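Side-chain contacts in hydrolase, alpha/beta hydrolase FOLD family (Staphylococcus aureus, PDB 2XMZ), which catalyses, as MenH, the step of menaquinone biosynthesis that yields 2-succinyl-6-hydroxy-2,4-cyclohexadiene-1-carboxylate: residues 198-203 with 222-227; 96-101 with 116-121; 19-24 with 30-35. One frame throughout, in Å; residues are numbered along the deposited sequence.

How the contacts relate
Contacts 2 and 3 are buried in the alpha/beta hydrolase core, whereas contact 1 is only partly buried and includes an exposed lysine, K227. Contacts 1 and 2 are neighbours, their centres about 8 Å apart, and loop 198-203 of contact 1 leans on loop 116-121 of contact 2: L199 N probably donates to P118 O at 2.9 Å. Contact 3 lies on the other side of the chain's centre, yet it reaches contact 2 where L22 CD1 packs 3.7 Å from V96 CG1. The chemistry differs with place. Contacts 1 and 2 join loops to helices by apolar packing across their interfaces, while contact 3 ties a strand end to a loop with obliquely inclined aromatic rings and a tyrosine hydroxyl bond.

Contact 1 of 3, residues 198-203 with 222-227; sequences NLWPRL and VQIAKK
With CG of W200 beside its own backbone N (chi1 -78°) and the indole plane turned nearly perpendicular to the side-chain stem (chi2 100°), the six-membered ring of W200 is carried across to I224 and K227 on helix 219-231. I224 offers its CG2 branch, which lies 3.9 Å from W200 CZ2, the two side chains crossing at about a right angle. The backbone of the same residue also takes part: I224 O sits at the ring edge, near its plane, 3.8 Å from W200 CH2. K227 approaches obliquely, and its CB is 3.6 Å from W200 CZ3. Its extended chain then leads off, leaving K227 NZ 5.5 Å from W200 CH2, so the methylenes rather than the charge make this contact. The loop carrying W200 enters strand 210-215 from the helical insertion of the alpha/beta hydrolase fold, and helix 219-231 is the crossover from that strand to 235-240. W200 therefore packs the approach to one strand against the helix that leaves it. On the five-membered ring, NE1 donates to G119 O, which probably helps to set the ring's rotation. The backbone beneath is shaped by an Asx turn, in which W200 N donates to N198 OD1 at 3.0 Å, the donor standing 48° out of the amide plane. M228 and L231 extend the indole's apolar surroundings along the helix.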
# COMPACT_ATOMS: atom_id res chain seq x y z
N ASN A 198 13.21 -3.18 -10.13
CA ASN A 198 13.77 -1.94 -9.58
C ASN A 198 13.15 -0.74 -10.31
O ASN A 198 13.57 -0.41 -11.42
CB ASN A 198 15.29 -1.95 -9.75
CG ASN A 198 15.93 -0.59 -9.52
OD1 ASN A 198 15.38 0.24 -8.81
ND2 ASN A 198 17.09 -0.37 -10.13
N LEU A 199 12.19 -0.09 -9.67
CA LEU A 199 11.47 1.04 -10.31
C LEU A 199 12.14 2.39 -10.08
O LEU A 199 11.64 3.44 -10.52
CB LEU A 199 10.01 1.08 -9.85
CG LEU A 199 9.14 -0.14 -10.19
CD1 LEU A 199 7.74 0.10 -9.63
CD2 LEU A 199 9.07 -0.39 -11.69
N TRP A 200 13.29 2.37 -9.39
CA TRP A 200 14.03 3.59 -9.09
C TRP A 200 14.31 4.44 -10.35
O TRP A 200 14.04 5.63 -10.34
CB TRP A 200 15.32 3.26 -8.32
CG TRP A 200 15.06 2.98 -6.86
CD1 TRP A 200 14.97 1.75 -6.27
CD2 TRP A 200 14.83 3.95 -5.83
NE1 TRP A 200 14.72 1.89 -4.92
CE2 TRP A 200 14.62 3.23 -4.62
CE3 TRP A 200 14.77 5.35 -5.80
CZ2 TRP A 200 14.36 3.87 -3.40
CZ3 TRP A 200 14.51 5.98 -4.58
CH2 TRP A 200 14.32 5.25 -3.41
N PRO A 201 14.82 3.82 -11.44
CA PRO A 201 15.11 4.61 -12.65
C PRO A 201 13.87 5.04 -13.47
O PRO A 201 14.00 5.84 -14.39
CB PRO A 201 16.02 3.69 -13.47
CG PRO A 201 15.70 2.32 -13.01
CD PRO A 201 15.26 2.42 -11.58
N ARG A 202 12.69 4.53 -13.12
CA ARG A 202 11.44 4.88 -13.80
C ARG A 202 10.60 5.89 -13.00
O ARG A 202 9.55 6.31 -13.45
CB ARG A 202 10.61 3.62 -14.11
CG ARG A 202 11.19 2.71 -15.23
CD ARG A 202 10.06 2.08 -16.07
NE ARG A 202 10.52 1.04 -16.99
CZ ARG A 202 10.97 1.25 -18.23
NH1 ARG A 202 11.36 0.22 -18.98
NH2 ARG A 202 11.04 2.49 -18.73
N LEU A 203 11.05 6.27 -11.79
CA LEU A 203 10.32 7.26 -10.97
C LEU A 203 10.14 8.61 -11.66
O LEU A 203 9.12 9.29 -11.45
CB LEU A 203 11.02 7.50 -9.62
CG LEU A 203 11.02 6.32 -8.64
CD1 LEU A 203 11.66 6.76 -7.32
CD2 LEU A 203 9.58 5.76 -8.43
N VAL A 222 11.87 6.76 5.74
CA VAL A 222 12.16 8.20 5.61
C VAL A 222 13.26 8.43 4.56
O VAL A 222 13.13 9.30 3.68
CB VAL A 222 12.58 8.83 6.98
CG1 VAL A 222 13.18 10.24 6.81
CG2 VAL A 222 11.38 8.85 7.93
N GLN A 223 14.34 7.66 4.65
CA GLN A 223 15.45 7.86 3.70
C GLN A 223 14.96 7.51 2.32
O GLN A 223 15.26 8.20 1.38
CB GLN A 223 16.67 7.04 4.10
CG GLN A 223 17.32 7.57 5.35
CD GLN A 223 18.29 6.59 5.99
OE1 GLN A 223 19.00 6.94 6.93
NE2 GLN A 223 18.31 5.35 5.49
N ILE A 224 14.15 6.46 2.22
CA ILE A 224 13.55 6.08 0.93
C ILE A 224 12.60 7.15 0.38
O ILE A 224 12.65 7.50 -0.81
CB ILE A 224 12.84 4.73 1.02
CG1 ILE A 224 13.88 3.62 1.30
CG2 ILE A 224 12.05 4.43 -0.27
CD1 ILE A 224 13.22 2.26 1.40
N ALA A 225 11.76 7.70 1.25
CA ALA A 225 10.77 8.71 0.87
C ALA A 225 11.45 9.93 0.31
O ALA A 225 11.02 10.46 -0.71
CB ALA A 225 9.89 9.09 2.05
N LYS A 226 12.54 10.35 0.96
CA LYS A 226 13.28 11.53 0.52
C LYS A 226 13.90 11.30 -0.86
O LYS A 226 13.85 12.17 -1.73
CB LYS A 226 14.37 11.92 1.53
CG LYS A 226 13.85 12.54 2.83
CD LYS A 226 14.99 13.09 3.71
CE LYS A 226 14.53 13.22 5.17
NZ LYS A 226 15.59 13.76 6.05
N LYS A 227 14.45 10.10 -1.05
CA LYS A 227 15.05 9.74 -2.33
C LYS A 227 14.01 9.70 -3.46
O LYS A 227 14.25 10.26 -4.51
CB LYS A 227 15.77 8.41 -2.24
CG LYS A 227 17.12 8.46 -1.58
CD LYS A 227 17.65 7.05 -1.61
CE LYS A 227 18.56 6.75 -0.44
NZ LYS A 227 19.00 5.34 -0.47

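Contact 2 of 3, residues 96-101 with 116-121; sequences VALYYA and TSPGIK
S117, whose carbonyl oxygen faces L98 across this contact, uses its hydroxyl to shape its own loop: S117 OG accepts the N-H of G119 at 3.2 Å, with an N-H...O angle of 157°. This ST turn runs through S117 and P118, two of the residues that meet the helix. G119 suits the bend, because at its backbone angles (phi 96°) a CB would crowd the carbonyl oxygen of P118. Across the interface the work is done by one methyl group. L98 CD1 lies 3.5 Å from S117 O, a van der Waals approach of methyl to carbonyl, and 3.7 Å from P118 CA. The same methyl also meets the proline side chain, at 3.9 Å from P118 CB and 4.2 Å from P118 CG. It touches T116 CG2 at 4.2 Å too, so three consecutive loop residues meet a single branch of the leucine. The first torsion of L98 (chi1 -84°) sets CG opposite the carbonyl carbon, and the chain leaves the helix pointing at the loop. L113, L203, I206 and M228 also touch L98. T116 turns its methyl to L98, while its hydroxyl OG1 is hydrogen-bonded to S91 O. S91 fits the nucleophile position of a GxSxG elbow and belongs to a probable Ser-His-Asp triad, so T116 links this packing to the backbone of the elbow. Helix 92-103, which carries L98, follows that turn and runs on to strand 110-114, as the helix after the nucleophile elbow does in the alpha/beta hydrolase fold.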
# COMPACT_ATOMS: atom_id res chain seq x y z
N VAL A 96 2.79 -1.58 -5.40
CA VAL A 96 1.81 -1.74 -6.45
C VAL A 96 1.41 -0.37 -7.05
O VAL A 96 1.33 -0.25 -8.27
CB VAL A 96 0.58 -2.54 -5.95
CG1 VAL A 96 -0.52 -2.57 -7.01
CG2 VAL A 96 1.01 -3.94 -5.57
N ALA A 97 1.22 0.65 -6.22
CA ALA A 97 0.79 1.94 -6.75
C ALA A 97 1.89 2.58 -7.59
O ALA A 97 1.62 3.19 -8.63
CB ALA A 97 0.34 2.89 -5.62
N LEU A 98 3.14 2.42 -7.17
CA LEU A 98 4.25 2.94 -8.00
C LEU A 98 4.32 2.20 -9.33
O LEU A 98 4.45 2.82 -10.39
CB LEU A 98 5.59 2.78 -7.25
CG LEU A 98 5.92 3.91 -6.27
CD1 LEU A 98 7.08 3.49 -5.36
CD2 LEU A 98 6.30 5.15 -7.01
N TYR A 99 4.20 0.86 -9.29
CA TYR A 99 4.24 0.07 -10.50
C TYR A 99 3.11 0.50 -11.41
O TYR A 99 3.30 0.65 -12.65
CB TYR A 99 4.16 -1.44 -10.20
CG TYR A 99 4.41 -2.29 -11.43
CD1 TYR A 99 5.68 -2.72 -11.74
CD2 TYR A 99 3.37 -2.62 -12.30
CE1 TYR A 99 5.94 -3.50 -12.89
CE2 TYR A 99 3.61 -3.39 -13.46
CZ TYR A 99 4.90 -3.82 -13.74
OH TYR A 99 5.16 -4.57 -14.86
N TYR A 100 1.95 0.74 -10.82
CA TYR A 100 0.81 1.11 -11.59
C TYR A 100 0.94 2.51 -12.18
O TYR A 100 0.54 2.71 -13.32
CB TYR A 100 -0.51 1.00 -10.81
CG TYR A 100 -1.68 1.00 -11.76
CD1 TYR A 100 -2.12 -0.20 -12.34
CD2 TYR A 100 -2.30 2.19 -12.13
CE1 TYR A 100 -3.19 -0.19 -13.24
CE2 TYR A 100 -3.35 2.21 -13.00
CZ TYR A 100 -3.79 1.01 -13.57
OH TYR A 100 -4.83 1.04 -14.45
N ALA A 101 1.48 3.45 -11.42
CA ALA A 101 1.72 4.81 -11.92
C ALA A 101 2.60 4.80 -13.15
O ALA A 101 2.46 5.66 -14.02
CB ALA A 101 2.34 5.72 -10.84
N THR A 116 6.50 3.45 1.62
CA THR A 116 6.72 2.45 0.59
C THR A 116 8.09 2.62 -0.06
O THR A 116 8.88 3.51 0.34
CB THR A 116 5.58 2.47 -0.46
OG1 THR A 116 5.58 1.28 -1.25
CG2 THR A 116 5.62 3.71 -1.38
N SER A 117 8.36 1.81 -1.08
CA SER A 117 9.59 1.94 -1.85
C SER A 117 9.36 1.47 -3.28
O SER A 117 8.38 0.74 -3.57
CB SER A 117 10.72 1.13 -1.20
OG SER A 117 10.62 -0.21 -1.59
N PRO A 118 10.24 1.90 -4.20
CA PRO A 118 10.16 1.50 -5.58
C PRO A 118 10.93 0.20 -5.82
O PRO A 118 11.26 -0.12 -6.96
CB PRO A 118 10.81 2.68 -6.34
CG PRO A 118 11.24 3.65 -5.31
CD PRO A 118 11.30 2.91 -4.01
N GLY A 119 11.20 -0.53 -4.74
CA GLY A 119 11.90 -1.78 -4.81
C GLY A 119 13.37 -1.59 -4.51
O GLY A 119 13.81 -0.53 -4.04
N ILE A 120 14.14 -2.62 -4.84
CA ILE A 120 15.52 -2.69 -4.44
C ILE A 120 16.39 -2.49 -5.68
O ILE A 120 16.18 -3.14 -6.71
CB ILE A 120 15.79 -4.01 -3.67
CG1 ILE A 120 14.96 -4.02 -2.38
CG2 ILE A 120 17.27 -4.21 -3.36
CD1 ILE A 120 14.91 -5.31 -1.66
N LYS A 121 17.34 -1.56 -5.58
CA LYS A 121 18.19 -1.18 -6.70
C LYS A 121 19.19 -2.26 -7.11
O LYS A 121 19.25 -2.65 -8.27
CB LYS A 121 19.00 0.07 -6.35
CG LYS A 121 18.28 1.38 -6.51
CD LYS A 121 19.36 2.43 -6.80
CE LYS A 121 18.96 3.77 -6.28
NZ LYS A 121 20.15 4.67 -6.25

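Contact 3 of 3, residues 19-24 with 30-35; sequences LVFLHG and RTYHNH
The phenol of Y32 lies between two side chains that approach it from opposite faces, F21 from the strand and T31 from its own segment. On the first face F21 CD1 stands 3.7 Å above the plane, over the ring centre. The phenyl and phenol centroids are 4.7 Å apart, but the planes meet at 34°, too inclined for a parallel stack and far from edge-to-face. F21 CB adds a CH-pi contact over the same face, 3.9 Å from the Y32 centroid. T31 CG2 fills the second face at 3.5 Å above the plane and also reaches H23 CB at 4.0 Å, while T31 OG1 is hydrogen-bonded to H248 NE2. Strand 17-22 lies inside the parallel part of the sheet, and the His-Gly turn at its end is where related alpha/beta hydrolases commonly build part of the oxyanion hole. There the edge of the phenol becomes polar: Y32 OH donates to L22 O at 2.6 Å, coming from 48° outside the carbonyl plane and so not along a lone pair. Holding Y32 at both its ring and its hydroxyl, the strand end limits rotation of the phenol. H23 places its imidazole between its backbone N and carbonyl carbon (chi1 58°), which brings ND1 within 2.8 Å of G24 O for a hydrogen bond lying almost in the ring plane; the other ring nitrogen, H23 NE2, is bonded to L50 N.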
# COMPACT_ATOMS: atom_id res chain seq x y z
N LEU A 19 -10.81 8.35 -4.88
CA LEU A 19 -9.60 8.02 -4.14
C LEU A 19 -9.56 6.50 -3.93
O LEU A 19 -10.49 5.93 -3.35
CB LEU A 19 -9.58 8.78 -2.81
CG LEU A 19 -8.47 8.53 -1.79
CD1 LEU A 19 -7.07 8.80 -2.33
CD2 LEU A 19 -8.72 9.37 -0.53
N VAL A 20 -8.50 5.87 -4.43
CA VAL A 20 -8.39 4.42 -4.49
C VAL A 20 -7.30 3.99 -3.50
O VAL A 20 -6.14 4.38 -3.66
CB VAL A 20 -8.04 3.92 -5.90
CG1 VAL A 20 -7.97 2.39 -5.93
CG2 VAL A 20 -9.08 4.42 -6.95
N PHE A 21 -7.71 3.21 -2.50
CA PHE A 21 -6.79 2.78 -1.44
C PHE A 21 -6.29 1.36 -1.65
O PHE A 21 -7.09 0.42 -1.79
CB PHE A 21 -7.47 2.80 -0.07
CG PHE A 21 -7.64 4.17 0.50
CD1 PHE A 21 -6.62 4.77 1.23
CD2 PHE A 21 -8.84 4.86 0.33
CE1 PHE A 21 -6.78 6.04 1.76
CE2 PHE A 21 -9.03 6.12 0.89
CZ PHE A 21 -7.99 6.72 1.59
N LEU A 22 -4.97 1.22 -1.60
CA LEU A 22 -4.30 -0.09 -1.55
C LEU A 22 -3.63 -0.30 -0.20
O LEU A 22 -2.92 0.57 0.30
CB LEU A 22 -3.25 -0.23 -2.69
CG LEU A 22 -3.72 0.04 -4.12
CD1 LEU A 22 -2.57 -0.18 -5.14
CD2 LEU A 22 -4.93 -0.84 -4.47
N HIS A 23 -3.87 -1.47 0.40
CA HIS A 23 -3.39 -1.80 1.74
C HIS A 23 -1.99 -2.43 1.67
O HIS A 23 -1.42 -2.60 0.59
CB HIS A 23 -4.35 -2.81 2.37
CG HIS A 23 -4.49 -4.06 1.55
ND1 HIS A 23 -3.63 -5.13 1.68
CD2 HIS A 23 -5.33 -4.38 0.54
CE1 HIS A 23 -3.95 -6.06 0.80
NE2 HIS A 23 -4.97 -5.63 0.09
N GLY A 24 -1.46 -2.83 2.83
CA GLY A 24 -0.15 -3.45 2.93
C GLY A 24 -0.23 -4.96 3.14
O GLY A 24 -1.33 -5.53 3.25
N ARG A 30 -9.70 -3.41 5.28
CA ARG A 30 -10.23 -3.02 6.57
C ARG A 30 -9.35 -2.02 7.31
O ARG A 30 -9.85 -1.32 8.18
CB ARG A 30 -10.48 -4.23 7.48
CG ARG A 30 -11.72 -5.04 7.14
CD ARG A 30 -11.72 -6.31 7.96
NE ARG A 30 -10.54 -7.12 7.68
CZ ARG A 30 -10.19 -8.21 8.36
NH1 ARG A 30 -10.92 -8.61 9.40
NH2 ARG A 30 -9.09 -8.87 8.01
N THR A 31 -8.05 -1.98 7.01
CA THR A 31 -7.12 -1.01 7.60
C THR A 31 -7.56 0.45 7.36
O THR A 31 -7.17 1.35 8.11
CB THR A 31 -5.66 -1.21 7.11
OG1 THR A 31 -4.77 -0.40 7.88
CG2 THR A 31 -5.50 -0.85 5.62
N TYR A 32 -8.38 0.68 6.32
CA TYR A 32 -8.83 2.06 5.99
C TYR A 32 -10.20 2.37 6.55
O TYR A 32 -10.73 3.48 6.35
CB TYR A 32 -8.77 2.27 4.49
CG TYR A 32 -7.37 2.09 3.96
CD1 TYR A 32 -6.33 2.88 4.44
CD2 TYR A 32 -7.09 1.11 3.03
CE1 TYR A 32 -5.04 2.70 4.00
CE2 TYR A 32 -5.80 0.92 2.57
CZ TYR A 32 -4.78 1.72 3.05
OH TYR A 32 -3.50 1.54 2.59
N HIS A 33 -10.76 1.41 7.28
CA HIS A 33 -12.12 1.47 7.85
C HIS A 33 -12.51 2.80 8.46
O HIS A 33 -13.53 3.39 8.09
CB HIS A 33 -12.32 0.33 8.88
CG HIS A 33 -11.47 0.46 10.12
ND1 HIS A 33 -10.09 0.42 10.09
CD2 HIS A 33 -11.81 0.63 11.42
CE1 HIS A 33 -9.61 0.54 11.32
NE2 HIS A 33 -10.64 0.68 12.15
N ASN A 34 -11.71 3.27 9.40
CA ASN A 34 -12.02 4.50 10.15
C ASN A 34 -11.68 5.76 9.36
O ASN A 34 -11.86 6.87 9.87
CB ASN A 34 -11.27 4.51 11.49
CG ASN A 34 -9.76 4.51 11.32
OD1 ASN A 34 -9.05 5.32 11.93
ND2 ASN A 34 -9.25 3.62 10.46
N HIS A 35 -11.21 5.60 8.13
CA HIS A 35 -10.79 6.72 7.27
C HIS A 35 -11.82 7.05 6.20
O HIS A 35 -11.93 8.20 5.78
CB HIS A 35 -9.47 6.41 6.57
CG HIS A 35 -8.31 6.25 7.50
ND1 HIS A 35 -7.56 7.32 7.95
CD2 HIS A 35 -7.75 5.14 8.05
CE1 HIS A 35 -6.60 6.88 8.75
NE2 HIS A 35 -6.70 5.56 8.83